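Local coordinates for protein tryptophan halogenase (Shewanella frigidimarina, PDB 2PYX) that probably works as a flavin-dependent monooxygenase of the tryptophan halogenase family, binding FAD and acting on tryptophan or a related substrate, at residues Cys98-Ser103 with Ser415-Asp420; Gly91-Asn96 with Ala106-His111; Ala278-Trp283 with Val295-Ser300. All coordinates share one frame; numbering follows the deposited sequence.

Interaction 1. Residues Cys98-Ser103 with Ser415-Asp420; sequences CKDPQS and SQRQED
Cys98-Pro101 and Ser415-Glu419 run in much the same direction, 31° apart, and a 2.7 Å backbone bond from Gln416 N to Cys98 O joins them. The contact ties the loop following strand 87-95 to the loop between helix 383-413 and helix 421-425, away from the predicted sites. Ser415 OG accepts from Arg417 N in an ST turn, while its own hydroxyl is also hydrogen-bonded to Trp97 O. Asp100 carries most of the polar contact. With CG anti to its carbonyl carbon (chi1 -67°), its carboxylate meets two successive amides, each on the syn side of an oxygen: Gln418 N lies 2.8 Å from Asp100 OD2, and Glu419 N lies 3.1 Å from Asp100 OD1. Both donors stand somewhat out of the carboxylate plane. The Glu419 side chain crosses that of Asp100 at about a right angle, its CG 3.4 Å from Asp100 CG. Arg417 CG rests 3.6 Å from Lys99 C, and beyond it the chain runs extended to NE; one face of the guanidinium looks onto Lys99 O and Pro101 CD. Its NE is bonded to Asn96 O, and Trp423 makes a cation-pi contact with the group. One water links Asp100 OD1, Arg417 NH1 and Asp420 OD2; a second joins Asp100 N and OD2 to Gln416 O. Asp100 OD1 and Arg417 NH1 remain 4.4 Å apart, without a direct salt bridge. Two amides and two waters thus grip one carboxylate, which would probably favour its ionised form despite Glu419 and Asp420 nearby.

Interaction 2. Residues Gly91-Asn96 with Ala106-His111; sequences GSRFIN and ADSYLH
Phe94 and Tyr109 face each other as a hydrogen-bonded pair of antiparallel strands 91-95 and 108-111, with Phe94 N 2.9 Å from Tyr109 O. Their side chains share one face of the sheet with Ser92 and His111. Tyr109 CG stands between its backbone N and carbonyl carbon (chi1 80°), the crowded position, whereas Phe94 CG is anti to its carbonyl carbon. The rings are near parallel, 24° apart, but slid so far that they barely overlap; Tyr109 CE2 touches Phe94 CB at 3.3 Å, and Tyr109 OH lies 3.3 Å from Phe94 CD2, oblique to the ring. An alanine in place of Tyr109 would probably leave Phe94 CB and CD2 without their aromatic neighbour and open a gap beside the ring. His111 CB meets the Phe94 edge in plane at 3.9 Å from CE2, while the imidazole bonds to Glu361, a predicted L-tryptophan-binding residue, and to Ser464. On the other sheet face, Arg93 CD packs 3.4 Å from Ser108 OG, and Leu110 CD1 lies over one guanidinium face; Gln145 takes the charged end. Beyond the strand, Asp107 O accepts the N-H of Asn96, and Asp107 OD2 that of Lys99. Strand pairing and aromatic packing are thus consistent with holding His111 in place beside Glu361.

Interaction 3. Residues Ala278-Trp283 with Val295-Ser300; sequences AQPNGW and VGYVYS
Trp283 and Val298 pair across the antiparallel beta hairpin of strands 282-288 and 292-299, within the mixed sheet that also holds strand 274-279. The two side chains lie side by side and point the same way. Trp283 CG sits between its backbone N and carbonyl carbon (chi1 61°), and the indole presents one face to Val298 CB, which is 4.0 Å from the centroid of the five-membered ring in a CH-pi contact. Val298 CG1 approaches Trp283 NE1 to 3.7 Å, and the N-H itself is bonded to Glu358. Between the backbones, Trp283 N and O form reciprocal bonds with Val298 O and N.

Tyr297 turns its ring differently. CG is anti to the backbone N (chi1 -175°), and the ring meets the hairpin edge-on: Gly282 C and Trp283 N lie in its plane. Gln279 CB touches Tyr297 CE1 at 3.6 Å, with the amide of Gln279 almost perpendicular to the ring, 84° apart. Tyr299 CB, from the same strand, lies over one face of the Tyr297 ring toward its rim.

The type I turn from Gln279 to Gly282 links strand 274-279 to strand 282-288. Gly282 CA passes 3.1 Å from Val298 O, where a side chain would collide with that oxygen. Asn281, within the turn, takes a bond from Ser300 N on its carbonyl, and the Tyr297 hydroxyl oxygen accepts the N-H of Asn281 at 3.2 Å from Asn281 N.

Overall arrangement
Interactions 2 and 3 are buried and belong to one mixed sheet, since strand 87-95 of interaction 2 runs parallel beside strand 274-279 of interaction 3, with Ile95 O 3.0 Å from Ala278 N. Interaction 1 is only partly buried, with most of its touching residues at the surface, and joins two loops at the margin of that sheet. Its chemistry is correspondingly polar, a carboxylate gripping amides and waters, whereas the other two rest on strand pairing and aromatic packing. Arg417 of interaction 1 ties the three together, reaching the end of strand 87-95 and packing its guanidinium near Ala278 O. Interactions 2 and 3 also come closer to the predicted tryptophan-binding residue Glu361.

Interaction 1. Residues Cys98-Ser103 with Ser415-Asp420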
loop_
_atom_site.group_PDB
_atom_site.type_symbol
_atom_site.label_atom_id
_atom_site.label_comp_id
_atom_site.label_asym_id
_atom_site.label_seq_id
_atom_site.Cartn_x
_atom_site.Cartn_y
_atom_site.Cartn_z
ATOM N N CYS A 98 6.559 14.296 -14.994
ATOM C CA CYS A 98 7.884 14.536 -15.530
ATOM C C CYS A 98 8.194 15.960 -16.006
ATOM O O CYS A 98 9.339 16.428 -15.889
ATOM C CB CYS A 98 8.194 13.611 -16.698
ATOM S SG CYS A 98 8.146 11.879 -16.273
ATOM N N LYS A 99 7.190 16.601 -16.615
ATOM C CA LYS A 99 7.421 17.890 -17.268
ATOM C C LYS A 99 6.314 18.863 -16.899
ATOM O O LYS A 99 5.219 18.458 -16.557
ATOM C CB LYS A 99 7.414 17.691 -18.782
ATOM C CG LYS A 99 8.562 16.864 -19.361
ATOM C CD LYS A 99 8.198 16.491 -20.799
ATOM C CE LYS A 99 9.201 15.593 -21.499
ATOM N NZ LYS A 99 8.606 15.078 -22.797
ATOM N N ASP A 100 6.626 20.160 -16.983
ATOM C CA ASP A 100 5.585 21.174 -16.908
ATOM C C ASP A 100 4.594 20.888 -18.041
ATOM O O ASP A 100 5.031 20.760 -19.194
ATOM C CB ASP A 100 6.198 22.552 -17.067
ATOM C CG ASP A 100 7.084 22.909 -15.911
ATOM O OD1 ASP A 100 6.541 22.982 -14.809
ATOM O OD2 ASP A 100 8.278 23.084 -16.121
ATOM N N PRO A 101 3.308 20.734 -17.715
ATOM C CA PRO A 101 2.336 20.303 -18.729
ATOM C C PRO A 101 2.234 21.208 -19.968
ATOM O O PRO A 101 2.248 22.449 -19.844
ATOM C CB PRO A 101 1.036 20.252 -17.964
ATOM C CG PRO A 101 1.465 19.957 -16.555
ATOM C CD PRO A 101 2.663 20.805 -16.393
ATOM N N GLN A 102 2.228 20.570 -21.141
ATOM C CA GLN A 102 1.997 21.252 -22.425
ATOM C C GLN A 102 0.856 20.504 -23.112
ATOM O O GLN A 102 0.781 19.269 -23.072
ATOM C CB GLN A 102 3.241 21.249 -23.285
ATOM C CG GLN A 102 4.338 22.219 -22.877
ATOM C CD GLN A 102 5.521 22.120 -23.813
ATOM O OE1 GLN A 102 6.236 21.116 -23.810
ATOM N NE2 GLN A 102 5.701 23.116 -24.656
ATOM N N SER A 103 -0.033 21.232 -23.777
ATOM C CA SER A 103 -1.257 20.646 -24.314
ATOM C C SER A 103 -1.029 19.560 -25.369
ATOM O O SER A 103 -1.855 18.657 -25.526
ATOM C CB SER A 103 -2.114 21.762 -24.925
ATOM O OG SER A 103 -1.368 22.529 -25.877
ATOM N N SER A 415 11.854 14.433 -11.510
ATOM C CA SER A 415 11.062 15.290 -12.386
ATOM C C SER A 415 11.928 16.364 -13.030
ATOM O O SER A 415 12.965 16.763 -12.494
ATOM C CB SER A 415 9.941 15.991 -11.588
ATOM O OG SER A 415 9.102 16.726 -12.488
ATOM N N GLN A 416 11.446 16.852 -14.181
ATOM C CA GLN A 416 12.066 17.999 -14.844
ATOM C C GLN A 416 11.172 19.230 -14.728
ATOM O O GLN A 416 11.437 20.278 -15.353
ATOM C CB GLN A 416 12.377 17.687 -16.311
ATOM C CG GLN A 416 13.452 16.629 -16.470
ATOM C CD GLN A 416 13.930 16.511 -17.907
ATOM O OE1 GLN A 416 13.119 16.458 -18.836
ATOM N NE2 GLN A 416 15.250 16.480 -18.097
ATOM N N ARG A 417 10.125 19.138 -13.936
ATOM C CA ARG A 417 9.235 20.294 -13.728
ATOM C C ARG A 417 10.017 21.491 -13.174
ATOM O O ARG A 417 10.783 21.362 -12.239
ATOM C CB ARG A 417 8.104 19.948 -12.793
ATOM C CG ARG A 417 6.970 19.222 -13.400
ATOM C CD ARG A 417 6.036 18.650 -12.379
ATOM N NE ARG A 417 4.703 18.343 -12.856
ATOM C CZ ARG A 417 3.688 19.218 -12.875
ATOM N NH1 ARG A 417 3.844 20.458 -12.413
ATOM N NH2 ARG A 417 2.502 18.851 -13.295
ATOM N N GLN A 418 9.776 22.659 -13.779
ATOM C CA GLN A 418 10.523 23.893 -13.486
ATOM C C GLN A 418 9.628 25.063 -13.093
ATOM O O GLN A 418 10.117 25.991 -12.446
ATOM C CB GLN A 418 11.354 24.345 -14.696
ATOM C CG GLN A 418 12.574 23.499 -14.986
ATOM C CD GLN A 418 13.696 23.662 -13.954
ATOM O OE1 GLN A 418 13.546 24.359 -12.940
ATOM N NE2 GLN A 418 14.827 23.016 -14.213
ATOM N N GLU A 419 8.340 25.038 -13.439
ATOM C CA GLU A 419 7.515 26.263 -13.270
ATOM C C GLU A 419 7.179 26.585 -11.823
ATOM O O GLU A 419 6.990 27.766 -11.456
ATOM C CB GLU A 419 6.229 26.186 -14.092
ATOM C CG GLU A 419 6.495 26.258 -15.582
ATOM C CD GLU A 419 7.199 27.545 -15.965
ATOM O OE1 GLU A 419 6.622 28.621 -15.675
ATOM O OE2 GLU A 419 8.324 27.476 -16.531
ATOM N N ASP A 420 7.112 25.554 -10.986
ATOM C CA ASP A 420 6.654 25.714 -9.624
ATOM C C ASP A 420 7.754 25.477 -8.596
ATOM O O ASP A 420 8.518 24.489 -8.659
ATOM C CB ASP A 420 5.524 24.745 -9.333
ATOM C CG ASP A 420 4.348 24.938 -10.249
ATOM O OD1 ASP A 420 3.696 26.011 -10.101
ATOM O OD2 ASP A 420 4.095 24.025 -11.072
HETATM O O HOH W 1 6.174 22.640 -12.092
HETATM O O HOH W 2 9.390 20.570 -17.719
#

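Interaction 2. Residues Gly91-Asn96 with Ala106-His111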
loop_
_atom_site.group_PDB
_atom_site.type_symbol
_atom_site.label_atom_id
_atom_site.label_comp_id
_atom_site.label_asym_id
_atom_site.label_seq_id
_atom_site.Cartn_x
_atom_site.Cartn_y
_atom_site.Cartn_z
ATOM N N GLY A 91 -1.593 -1.527 -10.772
ATOM C CA GLY A 91 -0.457 -0.637 -10.519
ATOM C C GLY A 91 -0.917 0.798 -10.397
ATOM O O GLY A 91 -2.079 1.060 -10.076
ATOM N N SER A 92 0.035 1.712 -10.568
ATOM C CA SER A 92 -0.188 3.156 -10.521
ATOM C C SER A 92 0.297 3.780 -11.814
ATOM O O SER A 92 1.410 3.509 -12.265
ATOM C CB SER A 92 0.581 3.808 -9.378
ATOM O OG SER A 92 0.124 3.378 -8.104
ATOM N N ARG A 93 -0.573 4.599 -12.409
ATOM C CA ARG A 93 -0.198 5.366 -13.578
ATOM C C ARG A 93 0.006 6.810 -13.177
ATOM O O ARG A 93 -0.875 7.434 -12.576
ATOM C CB ARG A 93 -1.232 5.302 -14.683
ATOM C CG ARG A 93 -0.730 5.921 -15.994
ATOM C CD ARG A 93 -1.737 5.789 -17.096
ATOM N NE ARG A 93 -2.113 4.401 -17.333
ATOM C CZ ARG A 93 -1.359 3.513 -17.978
ATOM N NH1 ARG A 93 -0.181 3.865 -18.450
ATOM N NH2 ARG A 93 -1.787 2.268 -18.144
ATOM N N PHE A 94 1.185 7.307 -13.514
ATOM C CA PHE A 94 1.662 8.642 -13.126
ATOM C C PHE A 94 1.566 9.564 -14.350
ATOM O O PHE A 94 2.218 9.306 -15.365
ATOM C CB PHE A 94 3.080 8.535 -12.590
ATOM C CG PHE A 94 3.130 7.782 -11.306
ATOM C CD1 PHE A 94 2.759 8.390 -10.111
ATOM C CD2 PHE A 94 3.469 6.431 -11.270
ATOM C CE1 PHE A 94 2.747 7.671 -8.925
ATOM C CE2 PHE A 94 3.455 5.717 -10.068
ATOM C CZ PHE A 94 3.121 6.351 -8.902
ATOM N N ILE A 95 0.770 10.626 -14.212
ATOM C CA ILE A 95 0.438 11.525 -15.298
ATOM C C ILE A 95 1.006 12.890 -14.935
ATOM O O ILE A 95 0.746 13.380 -13.844
ATOM C CB ILE A 95 -1.082 11.548 -15.491
ATOM C CG1 ILE A 95 -1.580 10.107 -15.738
ATOM C CG2 ILE A 95 -1.459 12.474 -16.625
ATOM C CD1 ILE A 95 -3.060 9.958 -15.630
ATOM N N ASN A 96 1.707 13.519 -15.875
ATOM C CA ASN A 96 2.232 14.867 -15.749
ATOM C C ASN A 96 3.255 15.067 -14.632
ATOM O O ASN A 96 3.471 16.169 -14.180
ATOM C CB ASN A 96 1.098 15.895 -15.630
ATOM C CG ASN A 96 0.247 15.979 -16.878
ATOM O OD1 ASN A 96 0.627 15.472 -17.922
ATOM N ND2 ASN A 96 -0.934 16.545 -16.732
ATOM N N ALA A 106 2.158 14.439 -24.408
ATOM C CA ALA A 106 1.755 13.364 -23.493
ATOM C C ALA A 106 2.867 13.111 -22.480
ATOM O O ALA A 106 4.047 13.080 -22.802
ATOM C CB ALA A 106 1.455 12.098 -24.260
ATOM N N ASP A 107 2.457 12.962 -21.225
ATOM C CA ASP A 107 3.381 12.674 -20.108
ATOM C C ASP A 107 2.691 11.712 -19.136
ATOM O O ASP A 107 1.916 12.086 -18.260
ATOM C CB ASP A 107 3.780 13.972 -19.413
ATOM C CG ASP A 107 4.671 13.749 -18.204
ATOM O OD1 ASP A 107 5.153 12.621 -18.009
ATOM O OD2 ASP A 107 4.919 14.708 -17.490
ATOM N N SER A 108 3.003 10.438 -19.332
ATOM C CA SER A 108 2.406 9.386 -18.538
ATOM C C SER A 108 3.298 8.170 -18.584
ATOM O O SER A 108 3.891 7.823 -19.622
ATOM C CB SER A 108 1.066 9.066 -19.151
ATOM O OG SER A 108 0.398 8.051 -18.468
ATOM N N TYR A 109 3.397 7.523 -17.431
ATOM C CA TYR A 109 4.063 6.225 -17.390
ATOM C C TYR A 109 3.382 5.325 -16.355
ATOM O O TYR A 109 2.655 5.797 -15.480
ATOM C CB TYR A 109 5.557 6.381 -17.107
ATOM C CG TYR A 109 5.872 6.598 -15.645
ATOM C CD1 TYR A 109 6.065 5.528 -14.787
ATOM C CD2 TYR A 109 5.916 7.877 -15.091
ATOM C CE1 TYR A 109 6.367 5.720 -13.448
ATOM C CE2 TYR A 109 6.185 8.084 -13.725
ATOM C CZ TYR A 109 6.389 6.988 -12.902
ATOM O OH TYR A 109 6.656 7.192 -11.551
ATOM N N LEU A 110 3.622 4.022 -16.493
ATOM C CA LEU A 110 3.048 3.021 -15.605
ATOM C C LEU A 110 4.079 2.392 -14.689
ATOM O O LEU A 110 5.179 2.065 -15.126
ATOM C CB LEU A 110 2.378 1.880 -16.404
ATOM C CG LEU A 110 1.605 0.868 -15.542
ATOM C CD1 LEU A 110 0.408 1.448 -14.781
ATOM C CD2 LEU A 110 1.195 -0.332 -16.407
ATOM N N HIS A 111 3.697 2.243 -13.420
ATOM C CA HIS A 111 4.391 1.401 -12.474
ATOM C C HIS A 111 3.485 0.206 -12.269
ATOM O O HIS A 111 2.549 0.264 -11.484
ATOM C CB HIS A 111 4.712 2.137 -11.156
ATOM C CG HIS A 111 5.276 1.250 -10.086
ATOM N ND1 HIS A 111 5.320 1.621 -8.759
ATOM C CD2 HIS A 111 5.757 -0.016 -10.134
ATOM C CE1 HIS A 111 5.841 0.639 -8.045
ATOM N NE2 HIS A 111 6.102 -0.373 -8.853
HETATM O O HOH W 3 4.278 11.381 -15.578
HETATM O O HOH W 4 -0.178 14.055 -20.266
#

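Interaction 3. Residues Ala278-Trp283 with Val295-Ser300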
loop_
_atom_site.group_PDB
_atom_site.type_symbol
_atom_site.label_atom_id
_atom_site.label_comp_id
_atom_site.label_asym_id
_atom_site.label_seq_id
_atom_site.Cartn_x
_atom_site.Cartn_y
_atom_site.Cartn_z
ATOM N N ALA A 278 0.133 14.735 -11.268
ATOM C CA ALA A 278 0.891 15.788 -10.616
ATOM C C ALA A 278 0.251 17.146 -10.860
ATOM O O ALA A 278 -0.273 17.392 -11.950
ATOM C CB ALA A 278 2.344 15.816 -11.077
ATOM N N GLN A 279 0.323 17.982 -9.825
ATOM C CA GLN A 279 -0.238 19.333 -9.798
ATOM C C GLN A 279 0.873 20.302 -9.384
ATOM O O GLN A 279 2.006 19.848 -9.085
ATOM C CB GLN A 279 -1.422 19.384 -8.832
ATOM C CG GLN A 279 -2.501 18.358 -9.072
ATOM C CD GLN A 279 -3.199 18.544 -10.408
ATOM O OE1 GLN A 279 -3.498 19.693 -10.809
ATOM N NE2 GLN A 279 -3.459 17.429 -11.122
ATOM N N PRO A 280 0.607 21.629 -9.378
ATOM C CA PRO A 280 1.674 22.561 -9.006
ATOM C C PRO A 280 2.295 22.349 -7.624
ATOM O O PRO A 280 3.483 22.670 -7.471
ATOM C CB PRO A 280 0.994 23.931 -9.137
ATOM C CG PRO A 280 -0.036 23.704 -10.215
ATOM C CD PRO A 280 -0.585 22.338 -9.914
ATOM N N ASN A 281 1.503 21.857 -6.673
ATOM C CA ASN A 281 1.935 21.763 -5.291
ATOM C C ASN A 281 1.660 20.418 -4.645
ATOM O O ASN A 281 1.519 20.345 -3.420
ATOM C CB ASN A 281 1.330 22.916 -4.475
ATOM C CG ASN A 281 1.872 24.236 -4.916
ATOM O OD1 ASN A 281 3.041 24.504 -4.738
ATOM N ND2 ASN A 281 1.025 25.074 -5.508
ATOM N N GLY A 282 1.593 19.378 -5.467
ATOM C CA GLY A 282 1.329 18.041 -4.980
ATOM C C GLY A 282 0.834 17.167 -6.119
ATOM O O GLY A 282 1.281 17.306 -7.249
ATOM N N TRP A 283 -0.080 16.270 -5.823
ATOM C CA TRP A 283 -0.608 15.358 -6.833
ATOM C C TRP A 283 -1.988 14.921 -6.419
ATOM O O TRP A 283 -2.340 14.907 -5.225
ATOM C CB TRP A 283 0.337 14.161 -7.032
ATOM C CG TRP A 283 0.539 13.325 -5.808
ATOM C CD1 TRP A 283 1.432 13.540 -4.762
ATOM C CD2 TRP A 283 -0.159 12.115 -5.484
ATOM N NE1 TRP A 283 1.287 12.543 -3.826
ATOM C CE2 TRP A 283 0.339 11.651 -4.247
ATOM C CE3 TRP A 283 -1.156 11.369 -6.112
ATOM C CZ2 TRP A 283 -0.150 10.492 -3.625
ATOM C CZ3 TRP A 283 -1.593 10.176 -5.536
ATOM C CH2 TRP A 283 -1.087 9.751 -4.293
ATOM N N VAL A 295 -11.260 10.578 -5.102
ATOM C CA VAL A 295 -10.272 11.527 -5.629
ATOM C C VAL A 295 -9.729 12.359 -4.463
ATOM O O VAL A 295 -10.473 12.721 -3.565
ATOM C CB VAL A 295 -10.880 12.447 -6.728
ATOM C CG1 VAL A 295 -9.899 13.489 -7.196
ATOM C CG2 VAL A 295 -11.314 11.623 -7.916
ATOM N N GLY A 296 -8.414 12.646 -4.465
ATOM C CA GLY A 296 -7.863 13.520 -3.454
ATOM C C GLY A 296 -6.632 14.241 -3.914
ATOM O O GLY A 296 -5.839 13.680 -4.660
ATOM N N TYR A 297 -6.467 15.484 -3.451
ATOM C CA TYR A 297 -5.294 16.258 -3.743
ATOM C C TYR A 297 -4.415 16.224 -2.477
ATOM O O TYR A 297 -4.821 16.663 -1.399
ATOM C CB TYR A 297 -5.672 17.711 -4.038
ATOM C CG TYR A 297 -4.559 18.635 -4.468
ATOM C CD1 TYR A 297 -3.333 18.158 -4.920
ATOM C CD2 TYR A 297 -4.740 20.010 -4.452
ATOM C CE1 TYR A 297 -2.305 19.068 -5.336
ATOM C CE2 TYR A 297 -3.737 20.879 -4.837
ATOM C CZ TYR A 297 -2.533 20.426 -5.310
ATOM O OH TYR A 297 -1.534 21.238 -5.724
ATOM N N VAL A 298 -3.224 15.624 -2.629
ATOM C CA VAL A 298 -2.163 15.623 -1.627
ATOM C C VAL A 298 -1.286 16.811 -1.931
ATOM O O VAL A 298 -0.770 16.922 -3.036
ATOM C CB VAL A 298 -1.349 14.325 -1.768
ATOM C CG1 VAL A 298 -0.080 14.386 -0.930
ATOM C CG2 VAL A 298 -2.203 13.136 -1.436
ATOM N N TYR A 299 -1.062 17.654 -0.934
ATOM C CA TYR A 299 -0.326 18.888 -1.183
ATOM C C TYR A 299 0.422 19.401 0.064
ATOM O O TYR A 299 0.224 18.908 1.174
ATOM C CB TYR A 299 -1.257 19.977 -1.751
ATOM C CG TYR A 299 -2.352 20.445 -0.857
ATOM C CD1 TYR A 299 -3.557 19.795 -0.835
ATOM C CD2 TYR A 299 -2.198 21.575 -0.045
ATOM C CE1 TYR A 299 -4.582 20.199 -0.003
ATOM C CE2 TYR A 299 -3.229 21.994 0.795
ATOM C CZ TYR A 299 -4.448 21.327 0.778
ATOM O OH TYR A 299 -5.477 21.728 1.621
ATOM N N SER A 300 1.274 20.388 -0.162
ATOM C CA SER A 300 2.109 20.986 0.916
ATOM C C SER A 300 1.551 22.327 1.322
ATOM O O SER A 300 1.520 23.234 0.489
ATOM C CB SER A 300 3.503 21.177 0.397
ATOM O OG SER A 300 4.294 21.924 1.294
#